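Local coordinates for protein putative xanthine dehydrogenase YAGS fad-binding subunit (Escherichia coli, PDB 5G5G) that carries the molybdenum pterin cytosine dinucleotide cofactor as the large subunit of a periplasmic aldehyde oxidase, and so probably oxidises aldehydes to carboxylic acids, at residues V174-T179 with D366-K371; G373-E378 with F412-R417; E403-G408 with G588-V593. One frame throughout, in Å; residues are numbered along the deposited sequence.

From the N terminus, strand 174-182 is met first, and contact 1 closes a loop of 186 residues by bringing helix 354-372 back against it. That contact is complete before the other two begin, so it stands in series with both. The chain then turns at once into helix 376-382, whose start joins the turn after helix 401-412 in contact 2, a much shorter loop. Contact 3 opens within that loop, on helix 401-412, and closes on strand 584-596; contacts 2 and 3 therefore cross. Their centres are about 9 Å apart, with F412 and W414 packed on F590. Together the three tie two beta-sheets to the run of helices between them.

Contact 1 (V174-T179 with D366-K371); sequences VKIDAT and DELAEK
V174 and I176 of the outermost strand of a five-stranded sheet pack against L368 and K371 of helix 354-372, a helix-on-sheet contact in which the two short segments run roughly antiparallel (147°) with axes 8.0 Å from each other at closest. The apolar part is built from methyls. V174 CG2 lies alongside the start of the K371 chain, 3.6 Å from K371 CG, the two side chains side by side and pointing opposite ways. I176 CG2 reaches the helix backbone itself, 3.9 Å from L368 CA, while L368 CD1 comes 3.8 Å from K175 CA. With CG anti to its backbone N (chi1 -155°), K371, bent at chi2, reaches across to the strand, and its amine bonds to the carbonyl of K175, NZ to O 2.8 Å, with a C=O...N angle of 162°. V174, I176 and A178 pair through their backbones with strand 285-293; the K175 carbonyl taken by K371 lies between two of these paired residues. E367 continues the row beside A178, its carboxylate held by Y180 and R715. The arrangement is a helix packed roughly antiparallel on the outermost strand of a mixed beta-sheet, here in the first molybdopterin cofactor-binding region.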
ATOM      1  N   VAL C 174      41.250   1.608   9.065  1.00 19.96           N
ATOM      2  CA  VAL C 174      40.043   0.946   9.551  1.00 19.93           C
ATOM      3  C   VAL C 174      39.161   0.766   8.350  1.00 18.89           C
ATOM      4  O   VAL C 174      39.102   1.661   7.498  1.00 18.32           O
ATOM      5  CB  VAL C 174      39.356   1.765  10.666  1.00 20.64           C
ATOM      6  CG1 VAL C 174      38.977   3.150  10.224  1.00 20.52           C
ATOM      7  CG2 VAL C 174      38.094   1.100  11.148  1.00 20.69           C
ATOM      8  N   LYS C 175      38.546  -0.402   8.222  1.00 17.89           N
ATOM      9  CA  LYS C 175      37.747  -0.640   7.057  1.00 17.35           C
ATOM     10  C   LYS C 175      36.663  -1.665   7.251  1.00 17.09           C
ATOM     11  O   LYS C 175      36.728  -2.457   8.175  1.00 17.22           O
ATOM     12  CB  LYS C 175      38.630  -1.077   5.899  1.00 17.92           C
ATOM     13  CG  LYS C 175      39.268  -2.444   6.081  1.00 18.40           C
ATOM     14  CD  LYS C 175      40.579  -2.631   5.348  1.00 19.08           C
ATOM     15  CE  LYS C 175      41.721  -1.920   6.073  1.00 19.29           C
ATOM     16  NZ  LYS C 175      43.055  -1.975   5.423  1.00 19.85           N
ATOM     17  N   ILE C 176      35.678  -1.615   6.367  1.00 16.67           N
ATOM     18  CA  ILE C 176      34.597  -2.632   6.333  1.00 17.28           C
ATOM     19  C   ILE C 176      34.466  -3.213   4.934  1.00 17.43           C
ATOM     20  O   ILE C 176      34.854  -2.567   3.962  1.00 16.59           O
ATOM     21  CB  ILE C 176      33.212  -2.097   6.826  1.00 17.44           C
ATOM     22  CG1 ILE C 176      32.688  -0.997   5.920  1.00 17.58           C
ATOM     23  CG2 ILE C 176      33.290  -1.591   8.260  1.00 17.88           C
ATOM     24  CD1 ILE C 176      31.791  -1.510   4.794  1.00 18.06           C
ATOM     25  N   ASP C 177      33.982  -4.458   4.875  1.00 17.63           N
ATOM     26  CA  ASP C 177      33.666  -5.177   3.627  1.00 18.56           C
ATOM     27  C   ASP C 177      32.400  -5.958   3.949  1.00 17.78           C
ATOM     28  O   ASP C 177      32.453  -6.879   4.755  1.00 18.05           O
ATOM     29  CB  ASP C 177      34.806  -6.118   3.220  1.00 19.83           C
ATOM     30  CG  ASP C 177      34.526  -6.893   1.932  1.00 20.93           C
ATOM     31  OD1 ASP C 177      33.383  -7.215   1.673  1.00 21.99           O
ATOM     32  OD2 ASP C 177      35.468  -7.239   1.183  1.00 23.99           O
ATOM     33  N   ALA C 178      31.277  -5.562   3.366  1.00 17.04           N
ATOM     34  CA  ALA C 178      29.992  -6.113   3.759  1.00 16.97           C
ATOM     35  C   ALA C 178      29.097  -6.175   2.569  1.00 16.40           C
ATOM     36  O   ALA C 178      29.285  -5.396   1.629  1.00 16.21           O
ATOM     37  CB  ALA C 178      29.316  -5.277   4.844  1.00 16.78           C
ATOM     38  N   THR C 179      28.150  -7.112   2.615  1.00 16.51           N
ATOM     39  CA  THR C 179      27.189  -7.328   1.538  1.00 16.56           C
ATOM     40  C   THR C 179      25.813  -7.130   2.112  1.00 15.82           C
ATOM     41  O   THR C 179      25.534  -7.568   3.223  1.00 15.38           O
ATOM     42  CB  THR C 179      27.365  -8.750   0.922  1.00 17.97           C
ATOM     43  OG1 THR C 179      28.695  -8.854   0.379  1.00 19.11           O
ATOM     44  CG2 THR C 179      26.355  -9.087  -0.170  1.00 18.93           C
ATOM     45  N   ASP C 366      27.410   3.358   9.226  1.00 12.99           N
ATOM     46  CA  ASP C 366      27.212   3.096  10.655  1.00 13.48           C
ATOM     47  C   ASP C 366      28.231   2.058  11.127  1.00 14.22           C
ATOM     48  O   ASP C 366      28.819   2.218  12.205  1.00 15.01           O
ATOM     49  CB  ASP C 366      25.793   2.637  10.947  1.00 13.47           C
ATOM     50  CG  ASP C 366      25.405   2.840  12.407  1.00 13.99           C
ATOM     51  OD1 ASP C 366      25.379   3.994  12.868  1.00 14.21           O
ATOM     52  OD2 ASP C 366      25.098   1.839  13.076  1.00 14.99           O
ATOM     53  N   GLU C 367      28.456   1.003  10.338  1.00 14.63           N
ATOM     54  CA  GLU C 367      29.471  -0.022  10.695  1.00 15.32           C
ATOM     55  C   GLU C 367      30.887   0.538  10.752  1.00 15.67           C
ATOM     56  O   GLU C 367      31.645   0.230  11.677  1.00 16.10           O
ATOM     57  CB  GLU C 367      29.431  -1.236   9.765  1.00 15.88           C
ATOM     58  CG  GLU C 367      28.070  -1.973   9.769  1.00 15.83           C
ATOM     59  CD  GLU C 367      28.105  -3.321   9.079  1.00 16.32           C
ATOM     60  OE1 GLU C 367      28.997  -4.095   9.470  1.00 17.42           O
ATOM     61  OE2 GLU C 367      27.264  -3.567   8.185  1.00 15.36           O
ATOM     62  N   LEU C 368      31.236   1.371   9.756  1.00 15.09           N
ATOM     63  CA  LEU C 368      32.560   1.940   9.723  1.00 15.05           C
ATOM     64  C   LEU C 368      32.785   2.925  10.862  1.00 15.08           C
ATOM     65  O   LEU C 368      33.821   2.898  11.490  1.00 15.21           O
ATOM     66  CB  LEU C 368      32.851   2.563   8.358  1.00 14.92           C
ATOM     67  CG  LEU C 368      34.268   3.093   8.147  1.00 15.11           C
ATOM     68  CD1 LEU C 368      35.381   2.057   8.329  1.00 15.92           C
ATOM     69  CD2 LEU C 368      34.337   3.728   6.764  1.00 14.96           C
ATOM     70  N   ALA C 369      31.778   3.754  11.162  1.00 15.00           N
ATOM     71  CA  ALA C 369      31.875   4.723  12.255  1.00 15.14           C
ATOM     72  C   ALA C 369      32.092   3.984  13.601  1.00 15.87           C
ATOM     73  O   ALA C 369      32.937   4.361  14.408  1.00 16.00           O
ATOM     74  CB  ALA C 369      30.623   5.600  12.302  1.00 14.53           C
ATOM     75  N   GLU C 370      31.370   2.895  13.783  1.00 16.38           N
ATOM     76  CA  GLU C 370      31.468   2.093  14.987  1.00 18.02           C
ATOM     77  C   GLU C 370      32.865   1.516  15.117  1.00 18.53           C
ATOM     78  O   GLU C 370      33.481   1.601  16.152  1.00 18.20           O
ATOM     79  CB  GLU C 370      30.415   0.967  14.951  1.00 19.03           C
ATOM     80  CG  GLU C 370      30.525   0.005  16.110  1.00 20.21           C
ATOM     81  CD  GLU C 370      29.451  -1.048  16.114  1.00 21.19           C
ATOM     82  OE1 GLU C 370      29.089  -1.534  15.035  1.00 21.80           O
ATOM     83  OE2 GLU C 370      28.970  -1.389  17.219  1.00 21.83           O
ATOM     84  N   LYS C 371      33.390   0.973  14.031  1.00 18.65           N
ATOM     85  CA  LYS C 371      34.726   0.407  14.023  1.00 19.77           C
ATOM     86  C   LYS C 371      35.798   1.449  14.314  1.00 19.27           C
ATOM     87  O   LYS C 371      36.758   1.160  15.056  1.00 19.69           O
ATOM     88  CB  LYS C 371      34.995  -0.262  12.680  1.00 21.93           C
ATOM     89  CG  LYS C 371      36.019  -1.365  12.671  1.00 25.50           C
ATOM     90  CD  LYS C 371      35.516  -2.359  11.622  1.00 27.23           C
ATOM     91  CE  LYS C 371      36.606  -3.262  11.176  1.00 28.96           C
ATOM     92  NZ  LYS C 371      35.996  -4.221  10.201  1.00 28.22           N
TER

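Contact 2 (G373-E378 with F412-R417); sequences GIDPVE and FGWKQR
The D375 carboxylate stands nearly upright to the W414 indole, the two planes 79° apart. The indole nitrogen donates to the carboxylate, W414 NE1 to D375 OD2 2.8 Å, in a fairly straight bond (156°) that uses the syn lone pair and lies close to the ring plane. Over one indole face sits V377 CG2, a CH-pi contact 3.9 Å from the centroid of the five-membered ring; R417 CD covers the rim of the opposite face. P376 CG meets the ring at its edge, 3.8 Å from W414 CZ2. The aspartate is also the N-cap of helix 376-382: D375 OD1 accepts from E378 N (3.1 Å) through its anti lone pair and, weakly, from V377 N. One carboxylate thus starts a helix with one oxygen and fixes the tryptophan with the other, just after a Schellman motif at G373 has ended helix 354-372. A first torsion of 179° sends the W414 ring away from its own backbone N and across to this cap. A leucine in its place would probably leave D375 OD2 without its N-H partner and the V377 methyl without a flat face to lie on. R417 NH2 makes only a long salt bridge to D375 OD2: the oxygen lies well out of the guanidinium plane, and charge alone links them. A water donates to D375 OD2 (2.7 Å) and accepts from R417 NH2 (3.0 Å).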
ATOM      1  N   GLY C 373      35.349   4.054  16.127  1.00 17.54           N
ATOM      2  CA  GLY C 373      35.125   4.709  17.438  1.00 18.15           C
ATOM      3  C   GLY C 373      34.607   6.157  17.343  1.00 17.84           C
ATOM      4  O   GLY C 373      34.928   6.995  18.190  1.00 18.25           O
ATOM      5  N   ILE C 374      33.834   6.473  16.299  1.00 17.25           N
ATOM      6  CA  ILE C 374      33.392   7.854  16.051  1.00 16.69           C
ATOM      7  C   ILE C 374      31.887   7.832  16.002  1.00 16.46           C
ATOM      8  O   ILE C 374      31.310   6.981  15.351  1.00 16.07           O
ATOM      9  CB  ILE C 374      33.992   8.380  14.724  1.00 16.66           C
ATOM     10  CG1 ILE C 374      35.547   8.381  14.824  1.00 17.44           C
ATOM     11  CG2 ILE C 374      33.451   9.761  14.389  1.00 16.66           C
ATOM     12  CD1 ILE C 374      36.215   8.760  13.514  1.00 17.52           C
ATOM     13  N   ASP C 375      31.253   8.776  16.692  1.00 16.72           N
ATOM     14  CA  ASP C 375      29.791   8.960  16.621  1.00 17.06           C
ATOM     15  C   ASP C 375      29.355   9.045  15.156  1.00 16.18           C
ATOM     16  O   ASP C 375      29.963   9.732  14.359  1.00 15.56           O
ATOM     17  CB  ASP C 375      29.382  10.232  17.388  1.00 18.40           C
ATOM     18  CG  ASP C 375      27.938  10.583  17.191  1.00 19.59           C
ATOM     19  OD1 ASP C 375      27.660  11.298  16.216  1.00 19.98           O
ATOM     20  OD2 ASP C 375      27.091  10.143  17.993  1.00 20.07           O
ATOM     21  N   PRO C 376      28.271   8.350  14.791  1.00 16.38           N
ATOM     22  CA  PRO C 376      27.925   8.267  13.367  1.00 16.28           C
ATOM     23  C   PRO C 376      27.476   9.594  12.738  1.00 16.05           C
ATOM     24  O   PRO C 376      27.600   9.772  11.523  1.00 16.03           O
ATOM     25  CB  PRO C 376      26.786   7.217  13.315  1.00 16.37           C
ATOM     26  CG  PRO C 376      26.337   7.097  14.701  1.00 16.73           C
ATOM     27  CD  PRO C 376      27.462   7.469  15.615  1.00 16.74           C
ATOM     28  N   VAL C 377      26.973  10.519  13.546  1.00 15.95           N
ATOM     29  CA  VAL C 377      26.660  11.874  13.021  1.00 16.02           C
ATOM     30  C   VAL C 377      27.964  12.583  12.754  1.00 16.69           C
ATOM     31  O   VAL C 377      28.166  13.091  11.673  1.00 16.08           O
ATOM     32  CB  VAL C 377      25.791  12.692  13.988  1.00 15.81           C
ATOM     33  CG1 VAL C 377      25.667  14.140  13.517  1.00 16.14           C
ATOM     34  CG2 VAL C 377      24.432  12.043  14.190  1.00 15.59           C
ATOM     35  N   GLU C 378      28.869  12.611  13.736  1.00 17.93           N
ATOM     36  CA  GLU C 378      30.170  13.252  13.550  1.00 19.18           C
ATOM     37  C   GLU C 378      30.974  12.647  12.400  1.00 17.32           C
ATOM     38  O   GLU C 378      31.697  13.350  11.705  1.00 16.07           O
ATOM     39  CB  GLU C 378      31.007  13.178  14.831  1.00 22.84           C
ATOM     40  CG  GLU C 378      30.480  14.101  15.945  1.00 27.67           C
ATOM     41  CD  GLU C 378      30.424  15.596  15.556  1.00 30.63           C
ATOM     42  OE1 GLU C 378      31.217  16.114  14.719  1.00 33.86           O
ATOM     43  OE2 GLU C 378      29.548  16.276  16.107  1.00 37.50           O
ATOM     44  N   PHE C 412      16.289  15.946  18.081  1.00 18.07           N
ATOM     45  CA  PHE C 412      15.961  14.552  18.450  1.00 18.02           C
ATOM     46  C   PHE C 412      16.452  14.146  19.799  1.00 18.79           C
ATOM     47  O   PHE C 412      15.961  13.193  20.332  1.00 19.16           O
ATOM     48  CB  PHE C 412      16.581  13.634  17.408  1.00 17.75           C
ATOM     49  CG  PHE C 412      16.192  12.183  17.513  1.00 17.04           C
ATOM     50  CD1 PHE C 412      14.987  11.728  17.040  1.00 17.80           C
ATOM     51  CD2 PHE C 412      17.126  11.252  18.007  1.00 18.25           C
ATOM     52  CE1 PHE C 412      14.687  10.344  17.067  1.00 17.28           C
ATOM     53  CE2 PHE C 412      16.855   9.880  18.004  1.00 18.39           C
ATOM     54  CZ  PHE C 412      15.628   9.431  17.530  1.00 17.43           C
ATOM     55  N   GLY C 413      17.474  14.838  20.301  1.00 18.71           N
ATOM     56  CA  GLY C 413      18.134  14.456  21.522  1.00 19.68           C
ATOM     57  C   GLY C 413      19.076  13.294  21.288  1.00 20.15           C
ATOM     58  O   GLY C 413      19.156  12.364  22.125  1.00 20.19           O
ATOM     59  N   TRP C 414      19.856  13.391  20.206  1.00 18.84           N
ATOM     60  CA  TRP C 414      20.782  12.335  19.836  1.00 19.23           C
ATOM     61  C   TRP C 414      21.818  12.027  20.914  1.00 21.19           C
ATOM     62  O   TRP C 414      22.208  10.869  21.103  1.00 21.06           O
ATOM     63  CB  TRP C 414      21.483  12.703  18.531  1.00 18.72           C
ATOM     64  CG  TRP C 414      22.448  11.721  18.078  1.00 18.41           C
ATOM     65  CD1 TRP C 414      23.789  11.838  18.116  1.00 19.38           C
ATOM     66  CD2 TRP C 414      22.159  10.441  17.521  1.00 17.77           C
ATOM     67  NE1 TRP C 414      24.368  10.711  17.565  1.00 19.62           N
ATOM     68  CE2 TRP C 414      23.389   9.831  17.208  1.00 17.98           C
ATOM     69  CE3 TRP C 414      20.970   9.754  17.216  1.00 17.39           C
ATOM     70  CZ2 TRP C 414      23.465   8.546  16.638  1.00 17.75           C
ATOM     71  CZ3 TRP C 414      21.061   8.478  16.631  1.00 17.20           C
ATOM     72  CH2 TRP C 414      22.279   7.905  16.357  1.00 17.31           C
ATOM     73  N   LYS C 415      22.279  13.055  21.617  1.00 22.97           N
ATOM     74  CA  LYS C 415      23.258  12.798  22.652  1.00 27.58           C
ATOM     75  C   LYS C 415      22.762  11.926  23.807  1.00 27.79           C
ATOM     76  O   LYS C 415      23.560  11.397  24.570  1.00 27.94           O
ATOM     77  CB  LYS C 415      23.913  14.104  23.108  1.00 30.75           C
ATOM     78  CG  LYS C 415      24.771  14.685  21.976  1.00 33.45           C
ATOM     79  CD  LYS C 415      25.931  15.534  22.443  1.00 37.83           C
ATOM     80  CE  LYS C 415      26.764  16.036  21.280  1.00 40.41           C
ATOM     81  NZ  LYS C 415      26.178  17.303  20.729  1.00 43.11           N
ATOM     82  N   GLN C 416      21.469  11.714  23.908  1.00 29.41           N
ATOM     83  CA  GLN C 416      20.935  10.865  24.958  1.00 31.75           C
ATOM     84  C   GLN C 416      20.952   9.339  24.568  1.00 28.47           C
ATOM     85  O   GLN C 416      20.656   8.481  25.403  1.00 29.52           O
ATOM     86  CB  GLN C 416      19.565  11.468  25.421  1.00 36.17           C
ATOM     87  CG  GLN C 416      19.728  12.716  26.388  1.00 39.64           C
ATOM     88  CD  GLN C 416      20.330  14.043  25.791  1.00 44.04           C
ATOM     89  OE1 GLN C 416      19.663  14.778  25.033  1.00 46.70           O
ATOM     90  NE2 GLN C 416      21.575  14.386  26.198  1.00 44.54           N
ATOM     91  N   ARG C 417      21.338   9.021  23.327  1.00 24.36           N
ATOM     92  CA  ARG C 417      21.585   7.642  22.872  1.00 23.15           C
ATOM     93  C   ARG C 417      22.717   6.988  23.698  1.00 23.17           C
ATOM     94  O   ARG C 417      23.749   7.609  23.968  1.00 22.91           O
ATOM     95  CB  ARG C 417      22.018   7.625  21.401  1.00 22.17           C
ATOM     96  CG  ARG C 417      22.287   6.229  20.830  1.00 22.96           C
ATOM     97  CD  ARG C 417      22.882   6.305  19.424  1.00 22.94           C
ATOM     98  NE  ARG C 417      24.298   6.645  19.556  1.00 24.29           N
ATOM     99  CZ  ARG C 417      25.336   6.041  18.962  1.00 24.47           C
ATOM    100  NH1 ARG C 417      25.228   5.076  18.090  1.00 23.57           N
ATOM    101  NH2 ARG C 417      26.551   6.490  19.243  1.00 25.29           N
TER
HETATM  102  O   HOH W   1      27.357   9.068  20.440  1.00 34.60           O

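Contact 3 (E403-G408 with G588-V593); sequences ECLRTG and GHFVEV
L405 and G588 bring helix 403-408 and strand 588-593 together at the start of the strand segment, CA to CA 5.0 Å, the two axes running 28° from parallel and approaching to 7.7 Å. No hydrogen bond crosses; the fit depends on two glycines and one phenylalanine. G588 lets the strand backbone come up to the helix: C404 CB is 3.8 Å from G588 N and L405 CD2 is 4.1 Å from G588 CA, whereas a side chain at this glycine would be tight against L405 CD2. G408 does the same for the ring of F590. Its carbonyl carbon lies over one face of the ring, toward the rim, and G408 CA comes 3.5 Å from F590 CE1, where a beta-carbon would clash. F590, its CG set beside its own backbone N by a chi1 of -69°, holds its ring up against the helix, and the far end of the ring meets L405 O obliquely, CZ to O 3.4 Å. L405 CD2 adds a looser apolar touch, 4.3 Å from F590 CZ.

V377 and V435 pack around both L405 and F590, closing a buried core. H589 and V591 turn to the other side of the sheet, where they meet helix 698-710. C404 is still about 13 Å from the bound pterin cytosine dinucleotide, so this is packing away from the cofactor: a mixed beta-sheet of a molybdopterin cofactor-binding region with a helix against each face, the helix 401-412 side brought close through glycines.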
ATOM      1  N   GLU C 403      24.304  20.575   8.245  1.00 14.99           N
ATOM      2  CA  GLU C 403      23.247  21.273   8.980  1.00 16.23           C
ATOM      3  C   GLU C 403      21.968  20.452   9.202  1.00 15.13           C
ATOM      4  O   GLU C 403      21.341  20.569  10.285  1.00 15.18           O
ATOM      5  CB  GLU C 403      22.953  22.599   8.292  1.00 17.95           C
ATOM      6  CG  GLU C 403      24.111  23.566   8.411  1.00 20.57           C
ATOM      7  CD  GLU C 403      25.224  23.443   7.331  1.00 23.07           C
ATOM      8  OE1 GLU C 403      25.173  22.587   6.397  1.00 22.06           O
ATOM      9  OE2 GLU C 403      26.228  24.211   7.502  1.00 28.70           O
ATOM     10  N   CYS C 404      21.602  19.608   8.228  1.00 14.47           N
ATOM     11  CA  CYS C 404      20.532  18.648   8.451  1.00 14.33           C
ATOM     12  C   CYS C 404      20.846  17.742   9.663  1.00 14.00           C
ATOM     13  O   CYS C 404      20.025  17.551  10.586  1.00 13.30           O
ATOM     14  CB  CYS C 404      20.280  17.789   7.243  1.00 15.06           C
ATOM     15  SG  CYS C 404      19.508  18.696   5.889  1.00 16.57           S
ATOM     16  N   LEU C 405      22.080  17.234   9.694  1.00 13.58           N
ATOM     17  CA  LEU C 405      22.454  16.298  10.723  1.00 13.85           C
ATOM     18  C   LEU C 405      22.552  16.971  12.071  1.00 14.77           C
ATOM     19  O   LEU C 405      22.065  16.444  13.087  1.00 14.26           O
ATOM     20  CB  LEU C 405      23.744  15.619  10.344  1.00 14.40           C
ATOM     21  CG  LEU C 405      23.629  14.638   9.197  1.00 14.04           C
ATOM     22  CD1 LEU C 405      25.009  14.296   8.752  1.00 14.57           C
ATOM     23  CD2 LEU C 405      22.853  13.387   9.595  1.00 14.57           C
ATOM     24  N   ARG C 406      23.170  18.148  12.116  1.00 16.23           N
ATOM     25  CA  ARG C 406      23.306  18.869  13.418  1.00 17.73           C
ATOM     26  C   ARG C 406      21.963  19.318  13.983  1.00 17.08           C
ATOM     27  O   ARG C 406      21.670  19.141  15.186  1.00 16.81           O
ATOM     28  CB  ARG C 406      24.275  20.071  13.319  1.00 20.83           C
ATOM     29  CG  ARG C 406      25.738  19.719  13.093  1.00 23.70           C
ATOM     30  CD  ARG C 406      26.635  20.905  13.436  1.00 29.32           C
ATOM     31  NE  ARG C 406      28.042  20.515  13.578  1.00 33.98           N
ATOM     32  CZ  ARG C 406      29.074  21.041  12.912  1.00 38.23           C
ATOM     33  NH1 ARG C 406      28.939  22.063  12.046  1.00 41.56           N
ATOM     34  NH2 ARG C 406      30.291  20.556  13.154  1.00 41.84           N
ATOM     35  N   THR C 407      21.109  19.867  13.115  1.00 16.53           N
ATOM     36  CA  THR C 407      19.774  20.298  13.524  1.00 16.34           C
ATOM     37  C   THR C 407      18.970  19.113  13.997  1.00 15.39           C
ATOM     38  O   THR C 407      18.328  19.173  15.068  1.00 15.49           O
ATOM     39  CB  THR C 407      19.029  20.980  12.363  1.00 16.99           C
ATOM     40  OG1 THR C 407      19.749  22.156  11.983  1.00 17.96           O
ATOM     41  CG2 THR C 407      17.594  21.384  12.740  1.00 16.89           C
ATOM     42  N   GLY C 408      19.036  18.019  13.235  1.00 15.01           N
ATOM     43  CA  GLY C 408      18.351  16.806  13.633  1.00 15.24           C
ATOM     44  C   GLY C 408      18.808  16.222  14.950  1.00 15.67           C
ATOM     45  O   GLY C 408      17.966  15.870  15.823  1.00 15.65           O
ATOM     46  N   GLY C 588      18.639  14.388   6.931  1.00 12.44           N
ATOM     47  CA  GLY C 588      19.104  13.627   8.065  1.00 12.80           C
ATOM     48  C   GLY C 588      17.885  12.993   8.721  1.00 12.88           C
ATOM     49  O   GLY C 588      16.910  13.682   9.047  1.00 13.26           O
ATOM     50  N   HIS C 589      17.913  11.671   8.832  1.00 12.52           N
ATOM     51  CA  HIS C 589      16.850  10.875   9.403  1.00 12.30           C
ATOM     52  C   HIS C 589      17.253  10.279  10.716  1.00 12.33           C
ATOM     53  O   HIS C 589      18.311   9.616  10.788  1.00 11.94           O
ATOM     54  CB  HIS C 589      16.504   9.729   8.468  1.00 12.57           C
ATOM     55  CG  HIS C 589      15.830  10.164   7.216  1.00 12.89           C
ATOM     56  ND1 HIS C 589      14.550  10.678   7.204  1.00 13.88           N
ATOM     57  CD2 HIS C 589      16.277  10.233   5.947  1.00 13.23           C
ATOM     58  CE1 HIS C 589      14.224  10.995   5.969  1.00 13.65           C
ATOM     59  NE2 HIS C 589      15.256  10.745   5.189  1.00 13.22           N
ATOM     60  N   PHE C 590      16.421  10.504  11.742  1.00 12.40           N
ATOM     61  CA  PHE C 590      16.702  10.077  13.130  1.00 12.66           C
ATOM     62  C   PHE C 590      15.509   9.270  13.620  1.00 12.81           C
ATOM     63  O   PHE C 590      14.373   9.730  13.469  1.00 12.77           O
ATOM     64  CB  PHE C 590      16.927  11.283  14.070  1.00 12.99           C
ATOM     65  CG  PHE C 590      18.179  12.029  13.807  1.00 13.65           C
ATOM     66  CD1 PHE C 590      18.219  12.983  12.790  1.00 13.87           C
ATOM     67  CD2 PHE C 590      19.351  11.765  14.541  1.00 13.93           C
ATOM     68  CE1 PHE C 590      19.394  13.664  12.521  1.00 13.94           C
ATOM     69  CE2 PHE C 590      20.504  12.489  14.313  1.00 14.28           C
ATOM     70  CZ  PHE C 590      20.545  13.423  13.257  1.00 14.44           C
ATOM     71  N   VAL C 591      15.738   8.043  14.091  1.00 12.78           N
ATOM     72  CA  VAL C 591      14.671   7.129  14.473  1.00 13.24           C
ATOM     73  C   VAL C 591      14.918   6.499  15.824  1.00 13.51           C
ATOM     74  O   VAL C 591      16.065   6.140  16.156  1.00 13.07           O
ATOM     75  CB  VAL C 591      14.558   5.962  13.443  1.00 13.98           C
ATOM     76  CG1 VAL C 591      13.551   4.940  13.915  1.00 14.64           C
ATOM     77  CG2 VAL C 591      14.233   6.509  12.068  1.00 13.89           C
ATOM     78  N   GLU C 592      13.848   6.365  16.598  1.00 13.08           N
ATOM     79  CA  GLU C 592      13.863   5.570  17.808  1.00 14.11           C
ATOM     80  C   GLU C 592      12.959   4.370  17.586  1.00 13.68           C
ATOM     81  O   GLU C 592      11.794   4.546  17.113  1.00 13.15           O
ATOM     82  CB  GLU C 592      13.423   6.420  19.022  1.00 15.42           C
ATOM     83  CG  GLU C 592      13.343   5.653  20.340  1.00 17.23           C
ATOM     84  CD  GLU C 592      12.793   6.507  21.475  1.00 19.30           C
ATOM     85  OE1 GLU C 592      13.374   7.533  21.810  1.00 20.52           O
ATOM     86  OE2 GLU C 592      11.786   6.119  22.073  1.00 22.27           O
ATOM     87  N   VAL C 593      13.464   3.161  17.860  1.00 14.12           N
ATOM     88  CA  VAL C 593      12.662   1.959  17.704  1.00 14.22           C
ATOM     89  C   VAL C 593      12.569   1.194  18.993  1.00 14.93           C
ATOM     90  O   VAL C 593      13.432   1.352  19.893  1.00 15.07           O
ATOM     91  CB  VAL C 593      13.229   0.951  16.695  1.00 15.39           C
ATOM     92  CG1 VAL C 593      13.264   1.597  15.364  1.00 15.54           C
ATOM     93  CG2 VAL C 593      14.624   0.467  17.119  1.00 15.70           C
TER